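Local coordinates for protein putative lipase (Bacteroides thetaiotaomicron VPI-5482, PDB 3BZW) that probably hydrolyses ester bonds as a GDSL-like (SGNH-clan) lipase or acylhydrolase, perhaps with lysophospholipase activity, at residues Val105-Val118 with Thr130-Arg144. Sequence-based numbering, arbitrary orientation.
With SO4 (sulfate ion), chain L.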
loop_
_atom_site.group_PDB
_atom_site.type_symbol
_atom_site.label_atom_id
_atom_site.label_comp_id
_atom_site.label_asym_id
_atom_site.label_seq_id
_atom_site.Cartn_x
_atom_site.Cartn_y
_atom_site.Cartn_z
ATOM N N VAL A 105 -11.951 -7.058 29.456
ATOM C CA VAL A 105 -12.660 -8.213 28.911
ATOM C C VAL A 105 -12.050 -8.527 27.545
ATOM O O VAL A 105 -12.107 -7.704 26.634
ATOM C CB VAL A 105 -14.175 -7.910 28.708
ATOM C CG1 VAL A 105 -14.862 -9.108 28.062
ATOM C CG2 VAL A 105 -14.831 -7.580 30.039
ATOM N N PRO A 106 -11.461 -9.724 27.382
ATOM C CA PRO A 106 -10.859 -10.078 26.092
ATOM C C PRO A 106 -11.873 -9.948 24.957
ATOM O O PRO A 106 -13.042 -10.307 25.115
ATOM C CB PRO A 106 -10.408 -11.521 26.305
ATOM C CG PRO A 106 -10.105 -11.561 27.775
ATOM C CD PRO A 106 -11.277 -10.810 28.360
ATOM N N ILE A 107 -11.423 -9.430 23.820
ATOM C CA ILE A 107 -12.288 -9.236 22.658
ATOM C C ILE A 107 -12.842 -10.566 22.148
ATOM O O ILE A 107 -14.038 -10.685 21.863
ATOM C CB ILE A 107 -11.523 -8.516 21.522
ATOM C CG1 ILE A 107 -11.195 -7.082 21.953
ATOM C CG2 ILE A 107 -12.354 -8.519 20.239
ATOM C CD1 ILE A 107 -12.414 -6.193 22.175
ATOM N N GLY A 108 -11.971 -11.562 22.038
ATOM C CA GLY A 108 -12.404 -12.873 21.587
ATOM C C GLY A 108 -12.627 -13.026 20.094
ATOM O O GLY A 108 -11.983 -12.357 19.283
ATOM N N GLU A 109 -13.561 -13.906 19.738
ATOM C CA GLU A 109 -13.878 -14.196 18.345
ATOM C C GLU A 109 -15.392 -14.230 18.129
ATOM O O GLU A 109 -16.142 -14.593 19.030
ATOM C CB GLU A 109 -13.293 -15.558 17.952
ATOM C CG GLU A 109 -11.807 -15.739 18.243
ATOM C CD GLU A 109 -10.911 -14.977 17.282
ATOM O OE1 GLU A 109 -11.421 -14.439 16.273
ATOM O OE2 GLU A 109 -9.685 -14.931 17.535
ATOM N N TRP A 110 -15.830 -13.878 16.925
ATOM C CA TRP A 110 -17.257 -13.872 16.601
ATOM C C TRP A 110 -17.839 -15.267 16.375
ATOM O O TRP A 110 -18.922 -15.586 16.871
ATOM C CB TRP A 110 -17.522 -13.042 15.338
ATOM C CG TRP A 110 -17.266 -11.566 15.464
ATOM C CD1 TRP A 110 -16.305 -10.842 14.816
ATOM C CD2 TRP A 110 -18.029 -10.625 16.230
ATOM N NE1 TRP A 110 -16.426 -9.507 15.128
ATOM C CE2 TRP A 110 -17.475 -9.345 15.993
ATOM C CE3 TRP A 110 -19.130 -10.737 17.093
ATOM C CZ2 TRP A 110 -17.985 -8.184 16.587
ATOM C CZ3 TRP A 110 -19.638 -9.580 17.685
ATOM C CH2 TRP A 110 -19.063 -8.320 17.427
ATOM N N PHE A 111 -17.120 -16.087 15.612
ATOM C CA PHE A 111 -17.571 -17.435 15.267
ATOM C C PHE A 111 -16.472 -18.482 15.389
ATOM O O PHE A 111 -15.302 -18.171 15.614
ATOM C CB PHE A 111 -17.997 -17.497 13.793
ATOM C CG PHE A 111 -19.110 -16.567 13.409
ATOM C CD1 PHE A 111 -20.433 -16.998 13.444
ATOM C CD2 PHE A 111 -18.833 -15.287 12.939
ATOM C CE1 PHE A 111 -21.463 -16.173 13.009
ATOM C CE2 PHE A 111 -19.857 -14.450 12.500
ATOM C CZ PHE A 111 -21.175 -14.894 12.533
ATOM N N THR A 112 -16.884 -19.734 15.211
ATOM C CA THR A 112 -15.972 -20.871 15.142
ATOM C C THR A 112 -16.396 -21.421 13.772
ATOM O O THR A 112 -17.528 -21.179 13.340
ATOM C CB THR A 112 -16.233 -21.937 16.230
ATOM O OG1 THR A 112 -17.583 -22.405 16.136
ATOM C CG2 THR A 112 -15.974 -21.359 17.622
ATOM N N GLU A 113 -15.510 -22.123 13.075
ATOM C CA GLU A 113 -15.864 -22.660 11.760
ATOM C C GLU A 113 -15.372 -24.084 11.575
ATOM O O GLU A 113 -14.392 -24.495 12.188
ATOM C CB GLU A 113 -15.251 -21.814 10.639
ATOM C CG GLU A 113 -15.559 -20.332 10.677
ATOM C CD GLU A 113 -14.709 -19.557 9.680
ATOM O OE1 GLU A 113 -15.111 -19.426 8.500
ATOM O OE2 GLU A 113 -13.620 -19.093 10.080
ATOM N N GLN A 114 -16.056 -24.828 10.712
ATOM C CA GLN A 114 -15.672 -26.197 10.402
ATOM C C GLN A 114 -16.386 -26.663 9.140
ATOM O O GLN A 114 -17.485 -26.198 8.826
ATOM C CB GLN A 114 -15.990 -27.137 11.573
ATOM C CG GLN A 114 -17.460 -27.282 11.909
ATOM C CD GLN A 114 -17.690 -28.234 13.073
ATOM O OE1 GLN A 114 -17.349 -29.416 13.002
ATOM N NE2 GLN A 114 -18.266 -27.720 14.155
ATOM N N GLU A 115 -15.745 -27.564 8.402
ATOM C CA GLU A 115 -16.338 -28.092 7.182
ATOM C C GLU A 115 -17.538 -28.937 7.577
ATOM O O GLU A 115 -17.468 -29.716 8.522
ATOM C CB GLU A 115 -15.330 -28.959 6.422
ATOM C CG GLU A 115 -14.116 -28.218 5.885
ATOM C CD GLU A 115 -14.486 -27.080 4.955
ATOM O OE1 GLU A 115 -15.427 -27.243 4.151
ATOM O OE2 GLU A 115 -13.827 -26.021 5.021
ATOM N N GLU A 116 -18.639 -28.777 6.854
ATOM C CA GLU A 116 -19.856 -29.527 7.136
ATOM C C GLU A 116 -20.480 -30.033 5.844
ATOM O O GLU A 116 -20.234 -29.489 4.767
ATOM C CB GLU A 116 -20.882 -28.640 7.848
ATOM C CG GLU A 116 -20.538 -28.230 9.273
ATOM C CD GLU A 116 -20.526 -29.403 10.235
ATOM O OE1 GLU A 116 -21.361 -30.317 10.070
ATOM O OE2 GLU A 116 -19.691 -29.401 11.164
ATOM N N GLN A 117 -21.280 -31.086 5.962
ATOM C CA GLN A 117 -21.984 -31.646 4.821
ATOM C C GLN A 117 -23.361 -31.011 4.865
ATOM O O GLN A 117 -23.980 -30.952 5.928
ATOM C CB GLN A 117 -22.115 -33.166 4.957
ATOM C CG GLN A 117 -20.797 -33.899 4.865
ATOM C CD GLN A 117 -20.105 -33.644 3.548
ATOM O OE1 GLN A 117 -20.575 -34.071 2.493
ATOM N NE2 GLN A 117 -18.985 -32.934 3.597
ATOM N N VAL A 118 -23.837 -30.525 3.723
ATOM C CA VAL A 118 -25.146 -29.889 3.665
ATOM C C VAL A 118 -25.800 -30.095 2.301
ATOM O O VAL A 118 -25.118 -30.157 1.279
ATOM C CB VAL A 118 -25.032 -28.359 3.947
ATOM C CG1 VAL A 118 -24.277 -27.666 2.817
ATOM C CG2 VAL A 118 -26.417 -27.748 4.121
ATOM N N THR A 130 -19.875 -30.299 0.515
ATOM C CA THR A 130 -19.042 -29.827 1.613
ATOM C C THR A 130 -18.927 -28.308 1.599
ATOM O O THR A 130 -18.478 -27.721 0.618
ATOM C CB THR A 130 -17.628 -30.422 1.529
ATOM O OG1 THR A 130 -17.711 -31.853 1.509
ATOM C CG2 THR A 130 -16.798 -29.981 2.728
ATOM N N ARG A 131 -19.332 -27.678 2.697
ATOM C CA ARG A 131 -19.273 -26.224 2.809
ATOM C C ARG A 131 -18.827 -25.817 4.204
ATOM O O ARG A 131 -19.215 -26.438 5.195
ATOM C CB ARG A 131 -20.651 -25.614 2.529
ATOM C CG ARG A 131 -21.189 -25.853 1.129
ATOM C CD ARG A 131 -20.547 -24.923 0.108
ATOM N NE ARG A 131 -21.123 -25.103 -1.222
ATOM C CZ ARG A 131 -20.786 -26.070 -2.071
ATOM N NH1 ARG A 131 -19.861 -26.963 -1.743
ATOM N NH2 ARG A 131 -21.386 -26.150 -3.250
ATOM N N LYS A 132 -18.001 -24.779 4.287
ATOM C CA LYS A 132 -17.552 -24.306 5.586
ATOM C C LYS A 132 -18.761 -23.663 6.261
ATOM O O LYS A 132 -19.460 -22.855 5.647
ATOM C CB LYS A 132 -16.427 -23.279 5.426
ATOM C CG LYS A 132 -15.879 -22.761 6.751
ATOM C CD LYS A 132 -14.753 -21.754 6.551
ATOM C CE LYS A 132 -13.532 -22.394 5.907
ATOM N NZ LYS A 132 -12.391 -21.435 5.831
ATOM N N LYS A 133 -19.018 -24.039 7.510
ATOM C CA LYS A 133 -20.146 -23.499 8.261
ATOM C C LYS A 133 -19.623 -22.793 9.502
ATOM O O LYS A 133 -18.701 -23.284 10.160
ATOM C CB LYS A 133 -21.095 -24.622 8.690
ATOM C CG LYS A 133 -22.409 -24.137 9.302
ATOM C CD LYS A 133 -23.183 -25.280 9.951
ATOM C CE LYS A 133 -24.642 -24.900 10.227
ATOM N NZ LYS A 133 -24.779 -23.715 11.117
ATOM N N ARG A 134 -20.205 -21.641 9.821
ATOM C CA ARG A 134 -19.786 -20.888 10.995
ATOM C C ARG A 134 -20.862 -20.929 12.074
ATOM O O ARG A 134 -22.060 -20.991 11.777
ATOM C CB ARG A 134 -19.475 -19.435 10.616
ATOM C CG ARG A 134 -20.673 -18.644 10.116
ATOM C CD ARG A 134 -20.237 -17.283 9.590
ATOM N NE ARG A 134 -21.329 -16.586 8.915
ATOM C CZ ARG A 134 -21.181 -15.456 8.231
ATOM N NH1 ARG A 134 -19.983 -14.891 8.133
ATOM N NH2 ARG A 134 -22.228 -14.892 7.637
ATOM N N THR A 135 -20.421 -20.902 13.325
ATOM C CA THR A 135 -21.313 -20.937 14.476
ATOM C C THR A 135 -20.896 -19.828 15.435
ATOM O O THR A 135 -19.740 -19.748 15.829
ATOM C CB THR A 135 -21.214 -22.289 15.210
ATOM O OG1 THR A 135 -21.557 -23.346 14.308
ATOM C CG2 THR A 135 -22.160 -22.322 16.408
ATOM N N PRO A 136 -21.838 -18.953 15.821
ATOM C CA PRO A 136 -21.463 -17.878 16.741
ATOM C C PRO A 136 -20.974 -18.402 18.087
ATOM O O PRO A 136 -21.463 -19.419 18.586
ATOM C CB PRO A 136 -22.750 -17.057 16.858
ATOM C CG PRO A 136 -23.826 -18.061 16.598
ATOM C CD PRO A 136 -23.259 -18.863 15.453
ATOM N N VAL A 137 -19.995 -17.711 18.660
ATOM C CA VAL A 137 -19.457 -18.097 19.956
ATOM C C VAL A 137 -20.344 -17.463 21.018
ATOM O O VAL A 137 -20.380 -16.244 21.158
ATOM C CB VAL A 137 -18.007 -17.590 20.151
ATOM C CG1 VAL A 137 -17.454 -18.096 21.474
ATOM C CG2 VAL A 137 -17.128 -18.050 18.994
HETATM N N MSE A 138 -21.074 -18.292 21.755
HETATM C CA MSE A 138 -21.952 -17.794 22.801
HETATM C C MSE A 138 -21.264 -17.972 24.152
HETATM O O MSE A 138 -21.437 -18.990 24.817
HETATM C CB MSE A 138 -23.285 -18.556 22.780
HETATM C CG MSE A 138 -24.016 -18.502 21.440
HETATM SE SE MSE A 138 -24.668 -16.728 21.002
HETATM C CE MSE A 138 -26.411 -17.196 20.326
ATOM N N THR A 139 -20.476 -16.981 24.551
ATOM C CA THR A 139 -19.768 -17.050 25.825
ATOM C C THR A 139 -19.688 -15.677 26.468
ATOM O O THR A 139 -19.640 -14.661 25.778
ATOM C CB THR A 139 -18.329 -17.582 25.638
ATOM O OG1 THR A 139 -17.648 -17.593 26.903
ATOM C CG2 THR A 139 -17.561 -16.696 24.669
ATOM N N GLN A 140 -19.681 -15.650 27.796
ATOM C CA GLN A 140 -19.585 -14.396 28.530
ATOM C C GLN A 140 -18.121 -14.113 28.835
ATOM O O GLN A 140 -17.791 -13.091 29.436
ATOM C CB GLN A 140 -20.373 -14.485 29.837
ATOM C CG GLN A 140 -21.861 -14.718 29.646
ATOM C CD GLN A 140 -22.607 -14.801 30.961
ATOM O OE1 GLN A 140 -22.581 -13.866 31.762
ATOM N NE2 GLN A 140 -23.282 -15.922 31.189
ATOM N N ASP A 141 -17.243 -15.021 28.417
ATOM C CA ASP A 141 -15.813 -14.863 28.665
ATOM C C ASP A 141 -15.179 -13.795 27.781
ATOM O O ASP A 141 -14.115 -13.277 28.102
ATOM C CB ASP A 141 -15.062 -16.179 28.432
ATOM C CG ASP A 141 -15.571 -17.316 29.301
ATOM O OD1 ASP A 141 -15.917 -17.072 30.475
ATOM O OD2 ASP A 141 -15.605 -18.463 28.806
ATOM N N THR A 142 -15.826 -13.469 26.667
ATOM C CA THR A 142 -15.271 -12.476 25.755
ATOM C C THR A 142 -16.279 -11.402 25.370
ATOM O O THR A 142 -17.486 -11.582 25.527
ATOM C CB THR A 142 -14.757 -13.139 24.466
ATOM O OG1 THR A 142 -15.870 -13.584 23.686
ATOM C CG2 THR A 142 -13.876 -14.339 24.802
ATOM N N TYR A 143 -15.769 -10.286 24.858
ATOM C CA TYR A 143 -16.608 -9.164 24.457
ATOM C C TYR A 143 -17.488 -9.528 23.260
ATOM O O TYR A 143 -18.694 -9.273 23.267
ATOM C CB TYR A 143 -15.722 -7.967 24.113
ATOM C CG TYR A 143 -16.465 -6.661 23.937
ATOM C CD1 TYR A 143 -17.202 -6.106 24.986
ATOM C CD2 TYR A 143 -16.392 -5.954 22.739
ATOM C CE1 TYR A 143 -17.841 -4.876 24.848
ATOM C CE2 TYR A 143 -17.031 -4.726 22.588
ATOM C CZ TYR A 143 -17.748 -4.192 23.648
ATOM O OH TYR A 143 -18.341 -2.960 23.515
ATOM N N ARG A 144 -16.885 -10.120 22.233
ATOM C CA ARG A 144 -17.639 -10.518 21.048
ATOM C C ARG A 144 -18.662 -11.575 21.442
ATOM O O ARG A 144 -19.778 -11.604 20.917
ATOM C CB ARG A 144 -16.691 -11.053 19.971
ATOM C CG ARG A 144 -15.950 -9.947 19.222
ATOM C CD ARG A 144 -14.797 -10.492 18.398
ATOM N NE ARG A 144 -14.239 -9.472 17.511
ATOM C CZ ARG A 144 -13.083 -9.590 16.870
ATOM N NH1 ARG A 144 -12.348 -10.682 17.014
ATOM N NH2 ARG A 144 -12.665 -8.618 16.069
HETATM S S SO4 L . -9.796 -9.807 14.272
HETATM O O1 SO4 L . -8.495 -9.229 13.869
HETATM O O2 SO4 L . -10.845 -8.780 14.113
HETATM O O3 SO4 L . -10.119 -10.962 13.410
HETATM O O4 SO4 L . -9.733 -10.244 15.680
HETATM O O HOH W 1 -15.444 -15.245 21.605
HETATM O O HOH W 2 -19.357 -21.555 18.377
#
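A long antiparallel beta hairpin, strands 111-122 and 127-136, projects from the SGNH-hydrolase body, and this contact joins its two strands and ties its base to the start of helix 143-157. Paired backbone bonds link Thr112 with Thr135, Gln114 with Lys133 and Glu116 with Arg131; farther out, Gln117 NE2 donates a hydrogen bond to Thr130 OG1 (2.7 Å), which lies near the amide plane. At the base, Tyr143 N donates to Pro106 O (2.7 Å) and Arg144 N to Ile107 O (2.9 Å), while Thr142 OG1 caps the helix at Gly145 N.

Arg144 carries the side-chain packing here. Arg144 CG sits over the six-membered ring of Trp110, 3.6 Å from the centroid in a CH-pi contact, and near-trans chi2 and chi3 (167° and 170°) carry the chain straight on across the indole. The guanidinium is sandwiched between Ile107 CG2 on one face and Trp110 CD1 on the other. Arg144 NH1 donates a bent hydrogen bond to Gly108 O (2.8 Å) and another to sulfate O4, while Arg144 NH2 donates to sulfate O2 (2.7 Å); Glu109 OE1 adds a long salt bridge. Were Trp110 an alanine, one face of this guanidinium would probably lose its cover and the arginine chain would be freer to swing.

A second arginine repeats the theme: Arg134 CD lies 3.7 Å from the Phe111 centroid, over the ring face, with the guanidinium only 12° from the ring plane. Arg134 NH2 forms a salt bridge with Asp196 of a second subunit, and Thr130 OG1 of a third is hydrogen-bonded to the sulfate, probably from the crystallisation liquor. The aromatic faces are likely to limit how far both arginines swing, consistent with a hairpin arm embedded in the six-chain assembly.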